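DNA polymerase III subunit beta (Helicobacter pylori 26695, PDB 4S3I) encircles DNA as a dimeric ring and tethers DNA polymerases and other proteins to it, making replication processive. Local coordinates at residues K26-E38 and K108-F120. Numbering follows the deposited sequence.
Sequences KDASSIASHIHLE and KLPMFDADEFPEF
The imidazole of His-34 and the phenyl ring of Phe-112 lie nearly flat on each other in an offset stack, with centroids 4.0 Å apart and planes 18° from parallel. CD2 of Phe-112 sits over the centre of the imidazole, so the overlap is made by the CD2-CE2 part of the phenyl ring. At the edge of the imidazole, CE1 of His-34 comes 3.6 Å from the carbonyl O of Pro-110. Histidine suits this place because it offers a flat face for stacking while its ND1 hydrogen-bonds Thr-71 OG1, which also bonds the backbone N of Phe-112; one threonine thus ties both stacked residues together.

A second aromatic contact is built differently. Phe-117 turns its face to the CB of His-36, which stands almost squarely over the ring centroid, 3.4 Å away, a CH-pi contact. CG of His-36 is anti to the backbone N (chi1 -178°), which carries the imidazole past the phenyl ring to meet it obliquely, planes at 52°, and to reach the methyl of Ala-114. At its edge, CE2 of Phe-117 approaches the carbonyl O of His-34 at 3.2 Å.

Ile-31 lies between the two phenylalanines and touches both, and its branching serves several neighbours at once: CG1 packs against CD2 of Phe-117 at 3.8 Å, CB against CD2 of Phe-112, and CG2 beside the carboxylate of Glu-116, whose extended chain runs past it.

The contact lays the connection following strand 105-110 over strand 34-40 of the N-terminal domain. Strands 68-73 and 43-49 flank 34-40, Ile-35 faces helix 9-19, and Lys-108 continues its sheet into a strand of the second subunit.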
ATOM      1  N   LYS A  26     -18.452   9.693   1.827  1.00 32.46           N
ATOM      2  CA  LYS A  26     -17.884  10.965   2.300  1.00 36.64           C
ATOM      3  C   LYS A  26     -18.868  11.866   3.029  1.00 37.38           C
ATOM      4  O   LYS A  26     -18.498  12.551   3.985  1.00 34.28           O
ATOM      5  CB  LYS A  26     -17.188  11.722   1.163  1.00 38.96           C
ATOM      6  CG  LYS A  26     -15.890  11.026   0.724  1.00 47.95           C
ATOM      7  CD  LYS A  26     -15.209  11.727  -0.443  1.00 52.80           C
ATOM      8  CE  LYS A  26     -13.941  10.984  -0.841  1.00 49.71           C
ATOM      9  NZ  LYS A  26     -13.512  11.320  -2.224  1.00 53.71           N
ATOM     10  N   ASP A  27     -20.116  11.865   2.577  1.00 34.10           N
ATOM     11  CA  ASP A  27     -21.155  12.641   3.248  1.00 34.81           C
ATOM     12  C   ASP A  27     -22.037  11.676   4.043  1.00 34.35           C
ATOM     13  O   ASP A  27     -22.936  11.046   3.498  1.00 34.18           O
ATOM     14  CB  ASP A  27     -21.980  13.439   2.235  1.00 35.61           C
ATOM     15  CG  ASP A  27     -23.134  14.181   2.872  1.00 39.40           C
ATOM     16  OD1 ASP A  27     -23.128  14.375   4.113  1.00 36.45           O
ATOM     17  OD2 ASP A  27     -24.046  14.602   2.118  1.00 37.01           O
ATOM     18  N   ALA A  28     -21.761  11.564   5.338  1.00 34.21           N
ATOM     19  CA  ALA A  28     -22.479  10.612   6.185  1.00 33.79           C
ATOM     20  C   ALA A  28     -23.900  11.068   6.470  1.00 34.39           C
ATOM     21  O   ALA A  28     -24.702  10.295   6.976  1.00 34.14           O
ATOM     22  CB  ALA A  28     -21.717  10.367   7.484  1.00 33.56           C
ATOM     23  N   SER A  29     -24.213  12.318   6.153  1.00 35.24           N
ATOM     24  CA  SER A  29     -25.563  12.829   6.374  1.00 35.92           C
ATOM     25  C   SER A  29     -26.527  12.431   5.237  1.00 35.99           C
ATOM     26  O   SER A  29     -27.738  12.693   5.305  1.00 36.55           O
ATOM     27  CB  SER A  29     -25.542  14.341   6.551  1.00 36.94           C
ATOM     28  OG  SER A  29     -25.336  14.991   5.318  1.00 37.41           O
ATOM     29  N   SER A  30     -25.994  11.792   4.196  1.00 35.48           N
ATOM     30  CA  SER A  30     -26.819  11.365   3.055  1.00 35.57           C
ATOM     31  C   SER A  30     -27.153   9.882   3.137  1.00 34.80           C
ATOM     32  O   SER A  30     -26.297   9.072   3.496  1.00 34.03           O
ATOM     33  CB  SER A  30     -26.106  11.643   1.726  1.00 38.81           C
ATOM     34  OG  SER A  30     -26.774  11.028   0.633  1.00 35.62           O
ATOM     35  N   ILE A  31     -28.380   9.522   2.758  1.00 35.09           N
ATOM     36  CA  ILE A  31     -28.779   8.119   2.788  1.00 34.50           C
ATOM     37  C   ILE A  31     -27.921   7.281   1.834  1.00 33.83           C
ATOM     38  O   ILE A  31     -27.847   6.071   1.973  1.00 33.23           O
ATOM     39  CB  ILE A  31     -30.303   7.912   2.517  1.00 35.07           C
ATOM     40  CG1 ILE A  31     -30.744   6.498   2.923  1.00 34.55           C
ATOM     41  CG2 ILE A  31     -30.664   8.185   1.056  1.00 35.57           C
ATOM     42  CD1 ILE A  31     -32.244   6.367   3.117  1.00 35.17           C
ATOM     43  N   ALA A  32     -27.254   7.929   0.879  1.00 34.00           N
ATOM     44  CA  ALA A  32     -26.325   7.199  -0.007  1.00 33.37           C
ATOM     45  C   ALA A  32     -25.152   6.580   0.751  1.00 32.57           C
ATOM     46  O   ALA A  32     -24.458   5.703   0.221  1.00 31.98           O
ATOM     47  CB  ALA A  32     -25.832   8.076  -1.148  1.00 33.78           C
ATOM     48  N   SER A  33     -24.906   7.055   1.972  1.00 32.63           N
ATOM     49  CA  SER A  33     -23.847   6.492   2.811  1.00 32.01           C
ATOM     50  C   SER A  33     -24.354   5.341   3.688  1.00 31.64           C
ATOM     51  O   SER A  33     -23.598   4.787   4.508  1.00 31.22           O
ATOM     52  CB  SER A  33     -23.230   7.570   3.704  1.00 32.33           C
ATOM     53  OG  SER A  33     -24.129   7.955   4.733  1.00 32.75           O
ATOM     54  N   HIS A  34     -25.631   4.991   3.512  1.00 31.90           N
ATOM     55  CA  HIS A  34     -26.312   4.044   4.392  1.00 31.76           C
ATOM     56  C   HIS A  34     -26.619   2.682   3.763  1.00 31.42           C
ATOM     57  O   HIS A  34     -26.910   2.578   2.566  1.00 31.52           O
ATOM     58  CB  HIS A  34     -27.623   4.649   4.921  1.00 32.42           C
ATOM     59  CG  HIS A  34     -27.449   5.474   6.153  1.00 32.66           C
ATOM     60  ND1 HIS A  34     -28.350   5.454   7.197  1.00 32.96           N
ATOM     61  CD2 HIS A  34     -26.472   6.342   6.514  1.00 32.70           C
ATOM     62  CE1 HIS A  34     -27.937   6.276   8.144  1.00 33.16           C
ATOM     63  NE2 HIS A  34     -26.799   6.821   7.758  1.00 33.02           N
ATOM     64  N   ILE A  35     -26.586   1.657   4.609  1.00 31.11           N
ATOM     65  CA  ILE A  35     -27.010   0.317   4.251  1.00 30.94           C
ATOM     66  C   ILE A  35     -28.432   0.083   4.774  1.00 31.42           C
ATOM     67  O   ILE A  35     -28.730   0.378   5.935  1.00 31.60           O
ATOM     68  CB  ILE A  35     -26.063  -0.730   4.844  1.00 30.42           C
ATOM     69  CG1 ILE A  35     -24.711  -0.664   4.124  1.00 29.97           C
ATOM     70  CG2 ILE A  35     -26.667  -2.126   4.745  1.00 33.52           C
ATOM     71  CD1 ILE A  35     -23.571  -1.457   4.809  1.00 33.40           C
ATOM     72  N   HIS A  36     -29.307  -0.429   3.905  1.00 31.68           N
ATOM     73  CA  HIS A  36     -30.669  -0.792   4.289  1.00 32.19           C
ATOM     74  C   HIS A  36     -30.623  -2.183   4.931  1.00 31.96           C
ATOM     75  O   HIS A  36     -29.955  -3.106   4.428  1.00 31.58           O
ATOM     76  CB  HIS A  36     -31.571  -0.785   3.055  1.00 32.66           C
ATOM     77  CG  HIS A  36     -33.006  -1.109   3.329  1.00 36.59           C
ATOM     78  ND1 HIS A  36     -33.466  -2.404   3.462  1.00 33.35           N
ATOM     79  CD2 HIS A  36     -34.096  -0.310   3.441  1.00 36.47           C
ATOM     80  CE1 HIS A  36     -34.776  -2.383   3.663  1.00 40.62           C
ATOM     81  NE2 HIS A  36     -35.179  -1.126   3.650  1.00 35.25           N
ATOM     82  N   LEU A  37     -31.320  -2.335   6.051  1.00 32.26           N
ATOM     83  CA  LEU A  37     -31.338  -3.608   6.766  1.00 32.18           C
ATOM     84  C   LEU A  37     -32.768  -4.126   6.798  1.00 32.81           C
ATOM     85  O   LEU A  37     -33.710  -3.351   6.989  1.00 33.30           O
ATOM     86  CB  LEU A  37     -30.843  -3.437   8.199  1.00 32.05           C
ATOM     87  CG  LEU A  37     -29.456  -2.866   8.440  1.00 31.56           C
ATOM     88  CD1 LEU A  37     -29.200  -2.709   9.942  1.00 37.46           C
ATOM     89  CD2 LEU A  37     -28.391  -3.761   7.807  1.00 31.07           C
ATOM     90  N   GLU A  38     -32.935  -5.434   6.618  1.00 32.88           N
ATOM     91  CA  GLU A  38     -34.263  -6.040   6.725  1.00 33.56           C
ATOM     92  C   GLU A  38     -34.183  -7.429   7.337  1.00 33.63           C
ATOM     93  O   GLU A  38     -33.447  -8.288   6.847  1.00 33.34           O
ATOM     94  CB  GLU A  38     -34.958  -6.097   5.358  1.00 38.35           C
ATOM     95  CG  GLU A  38     -36.274  -6.871   5.383  1.00 46.33           C
ATOM     96  CD  GLU A  38     -37.272  -6.397   4.331  1.00 64.80           C
ATOM     97  OE1 GLU A  38     -36.843  -5.993   3.225  1.00 66.19           O
ATOM     98  OE2 GLU A  38     -38.494  -6.435   4.616  1.00 74.50           O
ATOM     99  N   LYS A 108     -24.603   3.182  19.566  1.00 33.34           N
ATOM    100  CA  LYS A 108     -25.819   3.663  18.920  1.00 33.43           C
ATOM    101  C   LYS A 108     -25.471   4.449  17.660  1.00 35.39           C
ATOM    102  O   LYS A 108     -24.526   5.241  17.654  1.00 33.33           O
ATOM    103  CB  LYS A 108     -26.635   4.520  19.883  1.00 39.05           C
ATOM    104  CG  LYS A 108     -27.341   3.727  20.970  1.00 50.45           C
ATOM    105  CD  LYS A 108     -28.228   4.618  21.832  1.00 62.93           C
ATOM    106  CE  LYS A 108     -27.467   5.839  22.360  1.00 69.79           C
ATOM    107  NZ  LYS A 108     -26.498   5.538  23.463  1.00 70.34           N
ATOM    108  N   LEU A 109     -26.225   4.214  16.591  1.00 33.06           N
ATOM    109  CA  LEU A 109     -26.062   4.974  15.359  1.00 33.00           C
ATOM    110  C   LEU A 109     -27.439   5.382  14.854  1.00 33.33           C
ATOM    111  O   LEU A 109     -28.408   4.630  14.987  1.00 33.36           O
ATOM    112  CB  LEU A 109     -25.297   4.177  14.293  1.00 32.41           C
ATOM    113  CG  LEU A 109     -23.802   3.988  14.514  1.00 32.14           C
ATOM    114  CD1 LEU A 109     -23.195   3.047  13.484  1.00 31.58           C
ATOM    115  CD2 LEU A 109     -23.086   5.332  14.475  1.00 35.13           C
ATOM    116  N   PRO A 110     -27.537   6.589  14.283  1.00 33.69           N
ATOM    117  CA  PRO A 110     -28.851   7.077  13.861  1.00 34.16           C
ATOM    118  C   PRO A 110     -29.313   6.392  12.569  1.00 33.90           C
ATOM    119  O   PRO A 110     -28.494   6.130  11.689  1.00 33.48           O
ATOM    120  CB  PRO A 110     -28.603   8.568  13.619  1.00 34.68           C
ATOM    121  CG  PRO A 110     -27.118   8.631  13.186  1.00 34.28           C
ATOM    122  CD  PRO A 110     -26.438   7.526  13.960  1.00 33.85           C
ATOM    123  N   MET A 111     -30.607   6.104  12.461  1.00 34.20           N
ATOM    124  CA  MET A 111     -31.149   5.521  11.245  1.00 34.10           C
ATOM    125  C   MET A 111     -31.852   6.601  10.429  1.00 34.74           C
ATOM    126  O   MET A 111     -32.321   7.591  10.993  1.00 35.33           O
ATOM    127  CB  MET A 111     -32.130   4.397  11.596  1.00 34.12           C
ATOM    128  CG  MET A 111     -31.554   3.296  12.476  1.00 33.66           C
ATOM    129  SD  MET A 111     -32.563   1.825  12.303  1.00 33.69           S
ATOM    130  CE  MET A 111     -34.102   2.349  13.067  1.00 39.58           C
ATOM    131  N   PHE A 112     -31.939   6.416   9.112  1.00 34.69           N
ATOM    132  CA  PHE A 112     -32.743   7.308   8.271  1.00 35.41           C
ATOM    133  C   PHE A 112     -34.092   6.663   7.917  1.00 35.76           C
ATOM    134  O   PHE A 112     -34.299   5.474   8.156  1.00 35.39           O
ATOM    135  CB  PHE A 112     -31.987   7.674   6.987  1.00 35.30           C
ATOM    136  CG  PHE A 112     -30.775   8.540   7.211  1.00 35.20           C
ATOM    137  CD1 PHE A 112     -30.778   9.540   8.179  1.00 38.34           C
ATOM    138  CD2 PHE A 112     -29.638   8.367   6.440  1.00 34.70           C
ATOM    139  CE1 PHE A 112     -29.651  10.346   8.379  1.00 39.37           C
ATOM    140  CE2 PHE A 112     -28.509   9.156   6.638  1.00 34.68           C
ATOM    141  CZ  PHE A 112     -28.513  10.142   7.608  1.00 35.96           C
ATOM    142  N   ASP A 113     -34.995   7.441   7.341  1.00 36.56           N
ATOM    143  CA  ASP A 113     -36.273   6.906   6.866  1.00 37.04           C
ATOM    144  C   ASP A 113     -36.031   5.917   5.716  1.00 37.68           C
ATOM    145  O   ASP A 113     -35.622   6.306   4.623  1.00 36.77           O
ATOM    146  CB  ASP A 113     -37.187   8.055   6.422  1.00 38.09           C
ATOM    147  CG  ASP A 113     -38.583   7.587   6.013  1.00 47.15           C
ATOM    148  OD1 ASP A 113     -38.906   6.384   6.149  1.00 45.10           O
ATOM    149  OD2 ASP A 113     -39.364   8.449   5.560  1.00 52.51           O
ATOM    150  N   ALA A 114     -36.280   4.635   5.968  1.00 36.26           N
ATOM    151  CA  ALA A 114     -36.100   3.607   4.945  1.00 40.14           C
ATOM    152  C   ALA A 114     -36.942   3.852   3.682  1.00 36.66           C
ATOM    153  O   ALA A 114     -36.650   3.291   2.625  1.00 36.46           O
ATOM    154  CB  ALA A 114     -36.380   2.227   5.523  1.00 39.98           C
ATOM    155  N   ASP A 115     -37.971   4.685   3.790  1.00 37.55           N
ATOM    156  CA  ASP A 115     -38.812   5.016   2.637  1.00 39.08           C
ATOM    157  C   ASP A 115     -38.052   5.809   1.564  1.00 40.97           C
ATOM    158  O   ASP A 115     -38.475   5.882   0.406  1.00 39.02           O
ATOM    159  CB  ASP A 115     -40.050   5.808   3.077  1.00 45.25           C
ATOM    160  CG  ASP A 115     -41.073   4.955   3.825  1.00 57.85           C
ATOM    161  OD1 ASP A 115     -41.126   3.728   3.581  1.00 54.79           O
ATOM    162  OD2 ASP A 115     -41.827   5.531   4.648  1.00 57.13           O
ATOM    163  N   GLU A 116     -36.936   6.415   1.956  1.00 37.93           N
ATOM    164  CA  GLU A 116     -36.141   7.196   1.019  1.00 38.00           C
ATOM    165  C   GLU A 116     -35.152   6.290   0.294  1.00 37.15           C
ATOM    166  O   GLU A 116     -34.588   6.672  -0.726  1.00 37.21           O
ATOM    167  CB  GLU A 116     -35.370   8.326   1.743  1.00 38.25           C
ATOM    168  CG  GLU A 116     -34.861   9.446   0.813  1.00 38.46           C
ATOM    169  CD  GLU A 116     -33.738  10.295   1.430  1.00 51.00           C
ATOM    170  OE1 GLU A 116     -33.610  10.315   2.676  1.00 37.91           O
ATOM    171  OE2 GLU A 116     -32.980  10.932   0.658  1.00 39.31           O
ATOM    172  N   PHE A 117     -34.932   5.093   0.831  1.00 36.41           N
ATOM    173  CA  PHE A 117     -33.953   4.180   0.262  1.00 35.60           C
ATOM    174  C   PHE A 117     -34.449   3.713  -1.111  1.00 35.98           C
ATOM    175  O   PHE A 117     -35.629   3.389  -1.279  1.00 36.61           O
ATOM    176  CB  PHE A 117     -33.702   3.001   1.206  1.00 34.90           C
ATOM    177  CG  PHE A 117     -32.336   2.420   1.101  1.00 34.00           C
ATOM    178  CD1 PHE A 117     -32.077   1.386   0.210  1.00 39.35           C
ATOM    179  CD2 PHE A 117     -31.298   2.891   1.907  1.00 33.54           C
ATOM    180  CE1 PHE A 117     -30.808   0.841   0.105  1.00 34.89           C
ATOM    181  CE2 PHE A 117     -30.028   2.351   1.816  1.00 39.45           C
ATOM    182  CZ  PHE A 117     -29.776   1.325   0.911  1.00 35.60           C
ATOM    183  N   PRO A 118     -33.554   3.716  -2.110  1.00 44.36           N
ATOM    184  CA  PRO A 118     -33.944   3.422  -3.497  1.00 46.96           C
ATOM    185  C   PRO A 118     -34.476   2.002  -3.642  1.00 37.99           C
ATOM    186  O   PRO A 118     -33.988   1.097  -2.962  1.00 37.04           O
ATOM    187  CB  PRO A 118     -32.623   3.543  -4.269  1.00 50.60           C
ATOM    188  CG  PRO A 118     -31.713   4.364  -3.377  1.00 51.29           C
ATOM    189  CD  PRO A 118     -32.111   4.001  -1.979  1.00 43.09           C
ATOM    190  N   GLU A 119     -35.458   1.810  -4.512  1.00 39.41           N
ATOM    191  CA  GLU A 119     -35.994   0.481  -4.766  1.00 40.83           C
ATOM    192  C   GLU A 119     -34.909  -0.385  -5.413  1.00 39.54           C
ATOM    193  O   GLU A 119     -34.253   0.039  -6.366  1.00 35.94           O
ATOM    194  CB  GLU A 119     -37.205   0.564  -5.695  1.00 47.31           C
ATOM    195  CG  GLU A 119     -38.388  -0.284  -5.249  1.00 67.49           C
ATOM    196  CD  GLU A 119     -39.346  -0.621  -6.389  1.00 79.90           C
ATOM    197  OE1 GLU A 119     -39.171  -0.086  -7.510  1.00 82.57           O
ATOM    198  OE2 GLU A 119     -40.269  -1.435  -6.162  1.00 82.46           O
ATOM    199  N   PHE A 120     -34.700  -1.584  -4.878  1.00 35.47           N
ATOM    200  CA  PHE A 120     -33.790  -2.540  -5.497  1.00 34.85           C
ATOM    201  C   PHE A 120     -34.540  -3.192  -6.661  1.00 43.16           C
ATOM    202  O   PHE A 120     -35.584  -3.806  -6.467  1.00 36.09           O
ATOM    203  CB  PHE A 120     -33.375  -3.599  -4.492  1.00 34.60           C
ATOM    204  CG  PHE A 120     -32.120  -4.327  -4.872  1.00 41.00           C
ATOM    205  CD1 PHE A 120     -30.900  -3.958  -4.324  1.00 38.24           C
ATOM    206  CD2 PHE A 120     -32.158  -5.378  -5.781  1.00 42.17           C
ATOM    207  CE1 PHE A 120     -29.733  -4.623  -4.673  1.00 38.89           C
ATOM    208  CE2 PHE A 120     -31.005  -6.050  -6.134  1.00 40.86           C
ATOM    209  CZ  PHE A 120     -29.785  -5.673  -5.580  1.00 42.38           C
TER